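PDB 2VF7: excinuclease ABC, subunit A. from Deinococcus radiodurans, which binds DNA, zinc and ATP as an ABC-type ATPase of the UvrA family, and probably takes part in recognising damaged DNA for excision repair. Local coordinates for residues Pro499-Asn511 / Gly572-Thr584. The protein carries 1 engineered substitution. Sequence-based numbering, arbitrary orientation.
Sequences PAGWLELNGVTRN and GSARLGGDLAQIT. With ADP (adenosine-5'-diphosphate), chain D.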
loop_
_atom_site.group_PDB
_atom_site.type_symbol
_atom_site.label_atom_id
_atom_site.label_comp_id
_atom_site.label_asym_id
_atom_site.label_seq_id
_atom_site.Cartn_x
_atom_site.Cartn_y
_atom_site.Cartn_z
ATOM N N PRO A 499 2.590 -54.785 -21.239
ATOM C CA PRO A 499 1.725 -54.826 -20.060
ATOM C C PRO A 499 1.799 -56.113 -19.246
ATOM O O PRO A 499 2.009 -57.198 -19.802
ATOM C CB PRO A 499 0.327 -54.676 -20.660
ATOM C CG PRO A 499 0.543 -53.804 -21.828
ATOM C CD PRO A 499 1.874 -54.230 -22.403
ATOM N N ALA A 500 1.630 -55.968 -17.931
ATOM C CA ALA A 500 1.521 -57.100 -17.012
ATOM C C ALA A 500 0.051 -57.411 -16.691
ATOM O O ALA A 500 -0.304 -58.557 -16.407
ATOM C CB ALA A 500 2.297 -56.815 -15.743
ATOM N N GLY A 501 -0.789 -56.377 -16.741
ATOM C CA GLY A 501 -2.228 -56.482 -16.492
ATOM C C GLY A 501 -2.961 -55.238 -16.963
ATOM O O GLY A 501 -2.359 -54.344 -17.578
ATOM N N TRP A 502 -4.257 -55.163 -16.671
ATOM C CA TRP A 502 -5.078 -54.034 -17.129
ATOM C C TRP A 502 -6.044 -53.524 -16.063
ATOM O O TRP A 502 -6.839 -54.296 -15.522
ATOM C CB TRP A 502 -5.855 -54.409 -18.397
ATOM C CG TRP A 502 -4.994 -54.590 -19.616
ATOM C CD1 TRP A 502 -4.451 -55.761 -20.071
ATOM C CD2 TRP A 502 -4.585 -53.573 -20.539
ATOM N NE1 TRP A 502 -3.732 -55.536 -21.221
ATOM C CE2 TRP A 502 -3.796 -54.201 -21.532
ATOM C CE3 TRP A 502 -4.811 -52.194 -20.630
ATOM C CZ2 TRP A 502 -3.226 -53.490 -22.605
ATOM C CZ3 TRP A 502 -4.248 -51.490 -21.706
ATOM C CH2 TRP A 502 -3.461 -52.141 -22.668
ATOM N N LEU A 503 -5.970 -52.224 -15.784
ATOM C CA LEU A 503 -6.824 -51.542 -14.807
ATOM C C LEU A 503 -7.983 -50.874 -15.545
ATOM O O LEU A 503 -7.770 -50.120 -16.497
ATOM C CB LEU A 503 -5.990 -50.490 -14.046
ATOM C CG LEU A 503 -6.247 -50.008 -12.600
ATOM C CD1 LEU A 503 -6.689 -48.540 -12.512
ATOM C CD2 LEU A 503 -7.173 -50.940 -11.783
ATOM N N GLU A 504 -9.209 -51.160 -15.117
ATOM C CA GLU A 504 -10.409 -50.611 -15.765
ATOM C C GLU A 504 -11.057 -49.508 -14.917
ATOM O O GLU A 504 -11.382 -49.716 -13.739
ATOM C CB GLU A 504 -11.429 -51.724 -16.064
ATOM C CG GLU A 504 -10.916 -52.850 -16.982
ATOM C CD GLU A 504 -11.968 -53.924 -17.281
ATOM O OE1 GLU A 504 -13.029 -53.937 -16.606
ATOM O OE2 GLU A 504 -11.737 -54.764 -18.193
ATOM N N LEU A 505 -11.210 -48.331 -15.521
ATOM C CA LEU A 505 -11.964 -47.223 -14.929
ATOM C C LEU A 505 -13.202 -46.988 -15.804
ATOM O O LEU A 505 -13.119 -46.393 -16.889
ATOM C CB LEU A 505 -11.106 -45.957 -14.852
ATOM C CG LEU A 505 -11.062 -45.022 -13.631
ATOM C CD1 LEU A 505 -10.477 -43.699 -14.054
ATOM C CD2 LEU A 505 -12.403 -44.784 -12.968
ATOM N N ASN A 506 -14.340 -47.490 -15.328
ATOM C CA ASN A 506 -15.601 -47.459 -16.057
ATOM C C ASN A 506 -16.616 -46.485 -15.452
ATOM O O ASN A 506 -16.642 -46.272 -14.234
ATOM C CB ASN A 506 -16.206 -48.867 -16.108
ATOM C CG ASN A 506 -15.262 -49.896 -16.724
ATOM O OD1 ASN A 506 -14.851 -49.770 -17.883
ATOM N ND2 ASN A 506 -14.922 -50.924 -15.949
ATOM N N GLY A 507 -17.442 -45.896 -16.318
ATOM C CA GLY A 507 -18.561 -45.040 -15.909
ATOM C C GLY A 507 -18.133 -43.748 -15.251
ATOM O O GLY A 507 -18.714 -43.330 -14.245
ATOM N N VAL A 508 -17.115 -43.119 -15.834
ATOM C CA VAL A 508 -16.484 -41.937 -15.268
ATOM C C VAL A 508 -17.315 -40.687 -15.571
ATOM O O VAL A 508 -17.174 -40.094 -16.643
ATOM C CB VAL A 508 -15.022 -41.766 -15.806
ATOM C CG1 VAL A 508 -14.283 -40.669 -15.052
ATOM C CG2 VAL A 508 -14.246 -43.074 -15.714
ATOM N N THR A 509 -18.190 -40.305 -14.636
ATOM C CA THR A 509 -18.945 -39.043 -14.733
ATOM C C THR A 509 -18.296 -37.968 -13.851
ATOM O O THR A 509 -18.026 -38.205 -12.668
ATOM C CB THR A 509 -20.465 -39.219 -14.400
ATOM O OG1 THR A 509 -21.021 -40.279 -15.192
ATOM C CG2 THR A 509 -21.249 -37.925 -14.689
ATOM N N ARG A 510 -18.037 -36.801 -14.442
ATOM C CA ARG A 510 -17.255 -35.724 -13.807
ATOM C C ARG A 510 -16.979 -34.608 -14.824
ATOM O O ARG A 510 -16.373 -34.848 -15.881
ATOM C CB ARG A 510 -15.933 -36.276 -13.251
ATOM C CG ARG A 510 -15.237 -35.402 -12.217
ATOM C CD ARG A 510 -14.841 -36.228 -10.989
ATOM N NE ARG A 510 -14.173 -35.410 -9.973
ATOM C CZ ARG A 510 -14.151 -35.682 -8.667
ATOM N NH1 ARG A 510 -14.776 -36.753 -8.189
ATOM N NH2 ARG A 510 -13.506 -34.870 -7.831
ATOM N N ASN A 511 -17.443 -33.400 -14.506
ATOM C CA ASN A 511 -17.255 -32.229 -15.368
ATOM C C ASN A 511 -17.699 -32.498 -16.800
ATOM O O ASN A 511 -18.897 -32.648 -17.044
ATOM C CB ASN A 511 -15.801 -31.741 -15.318
ATOM C CG ASN A 511 -15.356 -31.372 -13.924
ATOM O OD1 ASN A 511 -16.177 -31.184 -13.033
ATOM N ND2 ASN A 511 -14.047 -31.259 -13.729
ATOM N N GLY A 572 -18.239 -36.414 -8.578
ATOM C CA GLY A 572 -18.678 -37.269 -9.676
ATOM C C GLY A 572 -18.748 -38.756 -9.351
ATOM O O GLY A 572 -18.763 -39.149 -8.177
ATOM N N SER A 573 -18.796 -39.581 -10.399
ATOM C CA SER A 573 -18.854 -41.045 -10.266
ATOM C C SER A 573 -17.655 -41.743 -10.934
ATOM O O SER A 573 -16.908 -41.119 -11.696
ATOM C CB SER A 573 -20.160 -41.593 -10.865
ATOM O OG SER A 573 -21.291 -40.856 -10.439
ATOM N N ALA A 574 -17.489 -43.035 -10.628
ATOM C CA ALA A 574 -16.496 -43.931 -11.252
ATOM C C ALA A 574 -16.701 -45.370 -10.770
ATOM O O ALA A 574 -17.367 -45.604 -9.760
ATOM C CB ALA A 574 -15.077 -43.474 -10.949
ATOM N N ARG A 575 -16.131 -46.328 -11.496
ATOM C CA ARG A 575 -16.155 -47.729 -11.085
ATOM C C ARG A 575 -14.861 -48.440 -11.455
ATOM O O ARG A 575 -14.391 -48.341 -12.587
ATOM C CB ARG A 575 -17.359 -48.467 -11.684
ATOM C CG ARG A 575 -18.653 -48.319 -10.883
ATOM C CD ARG A 575 -19.826 -49.031 -11.538
ATOM N NE ARG A 575 -20.028 -48.602 -12.920
ATOM C CZ ARG A 575 -19.818 -49.368 -13.989
ATOM N NH1 ARG A 575 -19.405 -50.625 -13.846
ATOM N NH2 ARG A 575 -20.030 -48.880 -15.209
ATOM N N LEU A 576 -14.305 -49.160 -10.484
ATOM C CA LEU A 576 -13.062 -49.919 -10.661
ATOM C C LEU A 576 -13.299 -51.341 -11.157
ATOM O O LEU A 576 -14.331 -51.946 -10.871
ATOM C CB LEU A 576 -12.252 -49.937 -9.357
ATOM C CG LEU A 576 -11.029 -49.021 -9.186
ATOM C CD1 LEU A 576 -9.744 -49.816 -9.314
ATOM C CD2 LEU A 576 -11.027 -47.858 -10.154
ATOM N N GLY A 577 -12.329 -51.850 -11.911
ATOM C CA GLY A 577 -12.372 -53.196 -12.474
ATOM C C GLY A 577 -11.000 -53.586 -12.985
ATOM O O GLY A 577 -10.020 -52.877 -12.753
ATOM N N GLY A 578 -10.928 -54.714 -13.683
ATOM C CA GLY A 578 -9.666 -55.195 -14.236
ATOM C C GLY A 578 -8.876 -56.031 -13.251
ATOM O O GLY A 578 -9.438 -56.567 -12.301
ATOM N N ASP A 579 -7.568 -56.147 -13.488
ATOM C CA ASP A 579 -6.681 -56.964 -12.646
ATOM C C ASP A 579 -6.206 -56.154 -11.431
ATOM O O ASP A 579 -5.110 -55.583 -11.424
ATOM C CB ASP A 579 -5.484 -57.519 -13.449
ATOM C CG ASP A 579 -5.887 -58.144 -14.792
ATOM O OD1 ASP A 579 -6.781 -59.018 -14.839
ATOM O OD2 ASP A 579 -5.281 -57.765 -15.817
ATOM N N LEU A 580 -7.064 -56.107 -10.416
ATOM C CA LEU A 580 -6.836 -55.363 -9.179
ATOM C C LEU A 580 -5.772 -55.981 -8.272
ATOM O O LEU A 580 -4.981 -55.257 -7.656
ATOM C CB LEU A 580 -8.147 -55.255 -8.385
ATOM C CG LEU A 580 -8.996 -53.981 -8.361
ATOM C CD1 LEU A 580 -8.156 -52.767 -7.968
ATOM C CD2 LEU A 580 -9.709 -53.747 -9.679
ATOM N N ALA A 581 -5.769 -57.309 -8.174
ATOM C CA ALA A 581 -4.886 -58.021 -7.239
ATOM C C ALA A 581 -3.390 -57.805 -7.530
ATOM O O ALA A 581 -2.527 -58.360 -6.840
ATOM C CB ALA A 581 -5.234 -59.510 -7.189
ATOM N N GLN A 582 -3.099 -56.986 -8.540
ATOM C CA GLN A 582 -1.729 -56.596 -8.872
ATOM C C GLN A 582 -1.325 -55.249 -8.243
ATOM O O GLN A 582 -0.143 -54.893 -8.237
ATOM C CB GLN A 582 -1.552 -56.540 -10.397
ATOM C CG GLN A 582 -1.657 -57.886 -11.105
ATOM C CD GLN A 582 -1.507 -57.778 -12.612
ATOM O OE1 GLN A 582 -2.225 -58.439 -13.365
ATOM N NE2 GLN A 582 -0.578 -56.940 -13.063
ATOM N N ILE A 583 -2.308 -54.512 -7.725
ATOM C CA ILE A 583 -2.081 -53.160 -7.201
ATOM C C ILE A 583 -2.231 -53.081 -5.678
ATOM O O ILE A 583 -3.296 -53.374 -5.119
ATOM C CB ILE A 583 -2.984 -52.100 -7.877
ATOM C CG1 ILE A 583 -2.873 -52.190 -9.396
ATOM C CG2 ILE A 583 -2.592 -50.689 -7.412
ATOM C CD1 ILE A 583 -3.758 -51.193 -10.149
ATOM N N THR A 584 -1.149 -52.662 -5.028
ATOM C CA THR A 584 -1.044 -52.641 -3.576
ATOM C C THR A 584 -1.196 -51.222 -3.040
ATOM O O THR A 584 -2.006 -50.963 -2.142
ATOM C CB THR A 584 0.317 -53.211 -3.131
ATOM O OG1 THR A 584 0.458 -54.546 -3.635
ATOM C CG2 THR A 584 0.433 -53.226 -1.609
HETATM P PB ADP D . -7.197 -30.532 -18.794
HETATM O O1B ADP D . -6.712 -29.120 -19.003
HETATM O O2B ADP D . -6.708 -31.226 -17.554
HETATM O O3B ADP D . -7.050 -31.343 -20.052
HETATM P PA ADP D . -9.574 -30.557 -17.128
HETATM O O1A ADP D . -9.522 -29.271 -16.370
HETATM O O2A ADP D . -9.178 -31.843 -16.476
HETATM O O3A ADP D . -8.797 -30.414 -18.539
HETATM O "O5'" ADP D . -11.135 -30.724 -17.513
HETATM C "C5'" ADP D . -11.724 -29.989 -18.579
HETATM C "C4'" ADP D . -13.146 -29.542 -18.284
HETATM O "O4'" ADP D . -13.496 -29.761 -16.920
HETATM C "C3'" ADP D . -13.220 -28.042 -18.504
HETATM O "O3'" ADP D . -14.470 -27.708 -19.103
HETATM C "C2'" ADP D . -13.117 -27.455 -17.110
HETATM O "O2'" ADP D . -13.698 -26.149 -16.987
HETATM C "C1'" ADP D . -13.798 -28.514 -16.265
HETATM N N9 ADP D . -13.279 -28.484 -14.875
HETATM C C8 ADP D . -12.109 -29.018 -14.453
HETATM N N7 ADP D . -11.924 -28.833 -13.126
HETATM C C5 ADP D . -13.003 -28.149 -12.682
HETATM C C6 ADP D . -13.461 -27.613 -11.375
HETATM N N6 ADP D . -12.697 -27.780 -10.266
HETATM N N1 ADP D . -14.650 -26.964 -11.329
HETATM C C2 ADP D . -15.413 -26.784 -12.432
HETATM N N3 ADP D . -15.060 -27.246 -13.652
HETATM C C4 ADP D . -13.891 -27.922 -13.837
#
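D579 and W502 grip each other where the antiparallel strands 502-506 and 575-578 end their pairing. D579 N donates to W502 O at 2.8 Å, and D579 OD2 accepts W502 N at 2.9 Å on the anti side of the carboxylate, somewhat out of its plane. E504 with G577 and N506 with R575 form antiparallel hydrogen-bonded pairs, with weak return bonds from G577 N to E504 O and R575 N to N506 O; N506 N meets R575 O in the carbonyl plane, whereas E504 N approaches G577 O from above the plane of the G577 carbonyl. On one face of the sheet the extended E504 side chain lies over the G577-G578 backbone, and R575, bent at chi3 (-55°), lays a guanidinium face over N506 CB. The opposite face carries the leucines L503, L505 and L576. L503, CG anti to the backbone N (chi1 -151°), brings CD2 to 3.7 Å from L576 CD1; the I583 side chain crosses that of L503 at about a right angle, its CD1 3.7 Å from L503 CG. After the corner at G507, S573 N bonds T509 O, and N511 lies against ADP. The sheet is consistent with the antiparallel beta subdomain of an ABC nucleotide-binding domain. Strand 502-510 is its middle strand, flanked by 516-521; helix 536-551, following the P-loop, touches V508, R510 and L580.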